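Local coordinates for protein inositol-1,4,5-trisphosphate 5-phosphatase 1 (Schizosaccharomyces pombe, PDB 1I9Z) that removes the 5-phosphate from soluble and lipid inositol phosphates, with magnesium as cofactor, and so controls phosphoinositide levels in membrane trafficking and signalling, at residues A[37-48]-A[84-95]. Numbering follows the deposited sequence.
Sequences CSATTKLENWLF and WESCVKRLLNGK
Ala39 CA sits over one face of the Trp84 indole in a CH-pi contact, 3.4 Å from the centroid of the six-membered ring and 14° off the normal. Cys37 SG meets the same ring at its edge, 4.0 Å from Trp84 CZ2, and Leu43 CD1 comes to the edge at CZ3. One water links the segments in the indole plane, accepting from Trp84 NE1 (3.0 Å) and donating to Cys37 O; no direct hydrogen bond crosses. Replacing Trp84 with alanine would probably deprive Ala39 CA of its CH-pi partner and this water of its indole donor.

A second CH-pi contact lies at the far end, where Lys95, bent at both chi2 and chi3, folds its CE over one face of the Phe48 ring, 3.7 Å from the centroid. Leu91 O approaches that ring at its edge, 3.6 Å from Phe48 CZ.

Between the two rings the leucine packing is aliphatic. Leu91, its CG anti to the backbone N (chi1 -163°), sets CD2 against Leu43 CB at 3.6 Å and against Leu47 CD2. At the rim, Thr41 CG2 sits over one face of the Arg90 guanidinium, whose NH2 hydrogen-bonds Ser86 OG.

One side of the C-terminal part of helix 78-94 is thus covered by the loop and short helix 44-47 that follow strand 20-33 in the DNase I-like fold of this catalytic 5-phosphatase domain, while Val88 and Leu92 also touch Phe118 of strand 113-120 and Trp84 meets Phe62 of strand 57-63.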
loop_
_atom_site.group_PDB
_atom_site.type_symbol
_atom_site.label_atom_id
_atom_site.label_comp_id
_atom_site.label_asym_id
_atom_site.label_seq_id
_atom_site.Cartn_x
_atom_site.Cartn_y
_atom_site.Cartn_z
ATOM N N CYS A 37 -8.764 2.110 19.731
ATOM C CA CYS A 37 -9.748 1.073 20.128
ATOM C C CYS A 37 -9.107 -0.277 20.325
ATOM O O CYS A 37 -8.065 -0.586 19.753
ATOM C CB CYS A 37 -10.888 0.933 19.093
ATOM S SG CYS A 37 -10.435 0.133 17.510
ATOM N N SER A 38 -9.769 -1.117 21.129
ATOM C CA SER A 38 -9.265 -2.472 21.374
ATOM C C SER A 38 -9.284 -3.470 20.231
ATOM O O SER A 38 -10.209 -3.521 19.456
ATOM C CB SER A 38 -10.068 -3.118 22.517
ATOM O OG SER A 38 -10.166 -2.191 23.578
ATOM N N ALA A 39 -8.268 -4.317 20.207
ATOM C CA ALA A 39 -8.117 -5.380 19.244
ATOM C C ALA A 39 -9.335 -6.274 19.300
ATOM O O ALA A 39 -9.861 -6.533 20.386
ATOM C CB ALA A 39 -6.886 -6.204 19.590
ATOM N N THR A 40 -9.779 -6.781 18.152
ATOM C CA THR A 40 -10.960 -7.671 18.138
ATOM C C THR A 40 -10.898 -8.450 16.847
ATOM O O THR A 40 -10.314 -7.961 15.875
ATOM C CB THR A 40 -12.288 -6.833 18.191
ATOM O OG1 THR A 40 -13.430 -7.709 17.992
ATOM C CG2 THR A 40 -12.296 -5.728 17.092
ATOM N N THR A 41 -11.485 -9.656 16.807
ATOM C CA THR A 41 -11.504 -10.436 15.583
ATOM C C THR A 41 -12.779 -10.084 14.835
ATOM O O THR A 41 -13.030 -10.622 13.779
ATOM C CB THR A 41 -11.585 -11.952 15.873
ATOM O OG1 THR A 41 -12.705 -12.173 16.745
ATOM C CG2 THR A 41 -10.334 -12.426 16.611
ATOM N N LYS A 42 -13.581 -9.186 15.364
ATOM C CA LYS A 42 -14.839 -8.869 14.676
ATOM C C LYS A 42 -14.567 -7.824 13.580
ATOM O O LYS A 42 -15.044 -6.698 13.662
ATOM C CB LYS A 42 -15.886 -8.316 15.653
ATOM C CG LYS A 42 -16.233 -9.267 16.806
ATOM C CD LYS A 42 -17.162 -10.330 16.336
ATOM C CE LYS A 42 -16.431 -11.472 15.666
ATOM N NZ LYS A 42 -17.316 -12.712 15.606
ATOM N N LEU A 43 -13.886 -8.281 12.537
ATOM C CA LEU A 43 -13.503 -7.432 11.387
ATOM C C LEU A 43 -13.920 -8.026 10.072
ATOM O O LEU A 43 -13.404 -7.660 9.005
ATOM C CB LEU A 43 -11.972 -7.332 11.380
ATOM C CG LEU A 43 -11.266 -6.987 12.701
ATOM C CD1 LEU A 43 -9.735 -7.123 12.535
ATOM C CD2 LEU A 43 -11.607 -5.525 13.098
ATOM N N GLU A 44 -14.827 -9.006 10.091
ATOM C CA GLU A 44 -15.179 -9.690 8.835
ATOM C C GLU A 44 -15.560 -8.763 7.666
ATOM O O GLU A 44 -15.200 -9.024 6.515
ATOM C CB GLU A 44 -16.358 -10.671 9.101
ATOM C CG GLU A 44 -16.283 -11.436 10.476
ATOM C CD GLU A 44 -16.329 -10.581 11.810
ATOM O OE1 GLU A 44 -17.167 -9.635 12.052
ATOM O OE2 GLU A 44 -15.474 -10.927 12.671
ATOM N N ASN A 45 -16.343 -7.749 7.969
ATOM C CA ASN A 45 -16.840 -6.794 6.952
ATOM C C ASN A 45 -15.699 -6.024 6.321
ATOM O O ASN A 45 -15.793 -5.542 5.173
ATOM C CB ASN A 45 -17.847 -5.822 7.600
ATOM C CG ASN A 45 -19.180 -6.526 7.958
ATOM O OD1 ASN A 45 -20.006 -6.010 8.764
ATOM N ND2 ASN A 45 -19.399 -7.728 7.351
ATOM N N TRP A 46 -14.605 -5.933 7.061
ATOM C CA TRP A 46 -13.456 -5.193 6.543
ATOM C C TRP A 46 -12.471 -6.029 5.706
ATOM O O TRP A 46 -12.075 -5.675 4.592
ATOM C CB TRP A 46 -12.775 -4.488 7.738
ATOM C CG TRP A 46 -11.454 -3.760 7.393
ATOM C CD1 TRP A 46 -11.189 -2.993 6.288
ATOM C CD2 TRP A 46 -10.290 -3.694 8.215
ATOM N NE1 TRP A 46 -9.917 -2.422 6.384
ATOM C CE2 TRP A 46 -9.346 -2.834 7.562
ATOM C CE3 TRP A 46 -9.951 -4.267 9.462
ATOM C CZ2 TRP A 46 -8.104 -2.555 8.106
ATOM C CZ3 TRP A 46 -8.742 -4.008 10.019
ATOM C CH2 TRP A 46 -7.795 -3.140 9.358
ATOM N N LEU A 47 -12.074 -7.169 6.263
ATOM C CA LEU A 47 -11.122 -8.028 5.601
ATOM C C LEU A 47 -11.693 -9.019 4.591
ATOM O O LEU A 47 -10.946 -9.488 3.719
ATOM C CB LEU A 47 -10.284 -8.761 6.679
ATOM C CG LEU A 47 -8.914 -8.156 7.120
ATOM C CD1 LEU A 47 -8.730 -6.656 6.784
ATOM C CD2 LEU A 47 -8.628 -8.440 8.586
ATOM N N PHE A 48 -12.995 -9.359 4.690
ATOM C CA PHE A 48 -13.599 -10.296 3.691
ATOM C C PHE A 48 -14.866 -9.586 3.178
ATOM O O PHE A 48 -15.990 -10.104 3.271
ATOM C CB PHE A 48 -13.967 -11.590 4.409
ATOM C CG PHE A 48 -12.817 -12.167 5.183
ATOM C CD1 PHE A 48 -12.968 -12.512 6.515
ATOM C CD2 PHE A 48 -11.615 -12.435 4.533
ATOM C CE1 PHE A 48 -11.894 -13.150 7.212
ATOM C CE2 PHE A 48 -10.552 -13.052 5.188
ATOM C CZ PHE A 48 -10.697 -13.407 6.532
ATOM N N TRP A 84 -3.526 -7.218 17.835
ATOM C CA TRP A 84 -4.109 -7.062 16.516
ATOM C C TRP A 84 -3.557 -8.137 15.585
ATOM O O TRP A 84 -4.312 -8.732 14.820
ATOM C CB TRP A 84 -3.795 -5.640 15.950
ATOM C CG TRP A 84 -4.655 -4.651 16.593
ATOM C CD1 TRP A 84 -4.296 -3.712 17.506
ATOM C CD2 TRP A 84 -6.038 -4.448 16.310
ATOM N NE1 TRP A 84 -5.371 -2.902 17.786
ATOM C CE2 TRP A 84 -6.461 -3.345 17.077
ATOM C CE3 TRP A 84 -6.965 -5.100 15.470
ATOM C CZ2 TRP A 84 -7.794 -2.844 17.049
ATOM C CZ3 TRP A 84 -8.303 -4.594 15.417
ATOM C CH2 TRP A 84 -8.686 -3.474 16.218
ATOM N N GLU A 85 -2.246 -8.380 15.633
ATOM C CA GLU A 85 -1.670 -9.446 14.794
ATOM C C GLU A 85 -2.358 -10.775 15.047
ATOM O O GLU A 85 -2.647 -11.546 14.119
ATOM C CB GLU A 85 -0.150 -9.663 15.071
ATOM C CG GLU A 85 0.679 -8.411 14.688
ATOM C CD GLU A 85 2.144 -8.505 15.065
ATOM O OE1 GLU A 85 2.576 -9.553 15.586
ATOM O OE2 GLU A 85 2.878 -7.529 14.848
ATOM N N SER A 86 -2.518 -11.089 16.331
ATOM C CA SER A 86 -3.149 -12.358 16.664
ATOM C C SER A 86 -4.588 -12.354 16.147
ATOM O O SER A 86 -5.093 -13.412 15.679
ATOM C CB SER A 86 -3.139 -12.537 18.219
ATOM O OG SER A 86 -4.008 -13.592 18.576
ATOM N N CYS A 87 -5.274 -11.210 16.262
ATOM C CA CYS A 87 -6.665 -11.174 15.768
ATOM C C CYS A 87 -6.764 -11.364 14.258
ATOM O O CYS A 87 -7.619 -12.102 13.759
ATOM C CB CYS A 87 -7.394 -9.881 16.157
ATOM S SG CYS A 87 -7.783 -9.726 17.904
ATOM N N VAL A 88 -5.908 -10.671 13.496
ATOM C CA VAL A 88 -5.957 -10.830 12.056
ATOM C C VAL A 88 -5.599 -12.251 11.635
ATOM O O VAL A 88 -6.282 -12.878 10.778
ATOM C CB VAL A 88 -4.986 -9.798 11.385
ATOM C CG1 VAL A 88 -4.934 -10.034 9.888
ATOM C CG2 VAL A 88 -5.446 -8.390 11.716
ATOM N N LYS A 89 -4.546 -12.800 12.238
ATOM C CA LYS A 89 -4.133 -14.147 11.898
ATOM C C LYS A 89 -5.275 -15.140 12.190
ATOM O O LYS A 89 -5.532 -16.037 11.398
ATOM C CB LYS A 89 -2.892 -14.526 12.730
ATOM C CG LYS A 89 -2.180 -15.859 12.368
ATOM C CD LYS A 89 -0.951 -16.159 13.346
ATOM C CE LYS A 89 0.308 -15.179 13.133
ATOM N NZ LYS A 89 0.252 -13.681 13.578
ATOM N N ARG A 90 -5.944 -14.982 13.326
ATOM C CA ARG A 90 -7.041 -15.950 13.673
ATOM C C ARG A 90 -8.149 -15.841 12.626
ATOM O O ARG A 90 -8.730 -16.823 12.158
ATOM C CB ARG A 90 -7.642 -15.641 15.036
ATOM C CG ARG A 90 -7.441 -16.755 16.050
ATOM C CD ARG A 90 -7.934 -16.364 17.453
ATOM N NE ARG A 90 -7.139 -15.252 17.976
ATOM C CZ ARG A 90 -7.577 -14.359 18.867
ATOM N NH1 ARG A 90 -8.818 -14.447 19.341
ATOM N NH2 ARG A 90 -6.789 -13.375 19.277
ATOM N N LEU A 91 -8.444 -14.624 12.259
ATOM C CA LEU A 91 -9.491 -14.398 11.285
ATOM C C LEU A 91 -9.144 -14.959 9.901
ATOM O O LEU A 91 -9.971 -15.662 9.260
ATOM C CB LEU A 91 -9.764 -12.882 11.308
ATOM C CG LEU A 91 -11.001 -12.215 10.750
ATOM C CD1 LEU A 91 -12.340 -12.746 11.354
ATOM C CD2 LEU A 91 -10.807 -10.736 11.093
ATOM N N LEU A 92 -7.917 -14.728 9.420
ATOM C CA LEU A 92 -7.515 -15.273 8.124
ATOM C C LEU A 92 -7.493 -16.833 8.114
ATOM O O LEU A 92 -7.867 -17.476 7.123
ATOM C CB LEU A 92 -6.109 -14.781 7.757
ATOM C CG LEU A 92 -6.001 -13.302 7.458
ATOM C CD1 LEU A 92 -4.547 -12.946 7.097
ATOM C CD2 LEU A 92 -6.959 -12.990 6.290
ATOM N N ASN A 93 -7.030 -17.429 9.207
ATOM C CA ASN A 93 -6.949 -18.870 9.242
ATOM C C ASN A 93 -8.299 -19.520 9.436
ATOM O O ASN A 93 -8.522 -20.665 8.974
ATOM C CB ASN A 93 -5.928 -19.285 10.290
ATOM C CG ASN A 93 -4.500 -19.061 9.802
ATOM O OD1 ASN A 93 -4.101 -19.575 8.756
ATOM N ND2 ASN A 93 -3.739 -18.295 10.548
ATOM N N GLY A 94 -9.197 -18.770 10.076
ATOM C CA GLY A 94 -10.558 -19.211 10.314
ATOM C C GLY A 94 -11.294 -19.465 9.012
ATOM O O GLY A 94 -12.277 -20.227 8.954
ATOM N N LYS A 95 -10.833 -18.822 7.950
ATOM C CA LYS A 95 -11.435 -19.024 6.662
ATOM C C LYS A 95 -10.729 -20.193 5.964
ATOM O O LYS A 95 -11.149 -20.614 4.894
ATOM C CB LYS A 95 -11.318 -17.723 5.862
ATOM C CG LYS A 95 -12.017 -16.579 6.586
ATOM C CD LYS A 95 -13.518 -16.545 6.332
ATOM C CE LYS A 95 -13.850 -15.733 5.076
ATOM N NZ LYS A 95 -15.341 -15.534 4.835
HETATM O O HOH W 1 -5.469 -0.703 19.804
#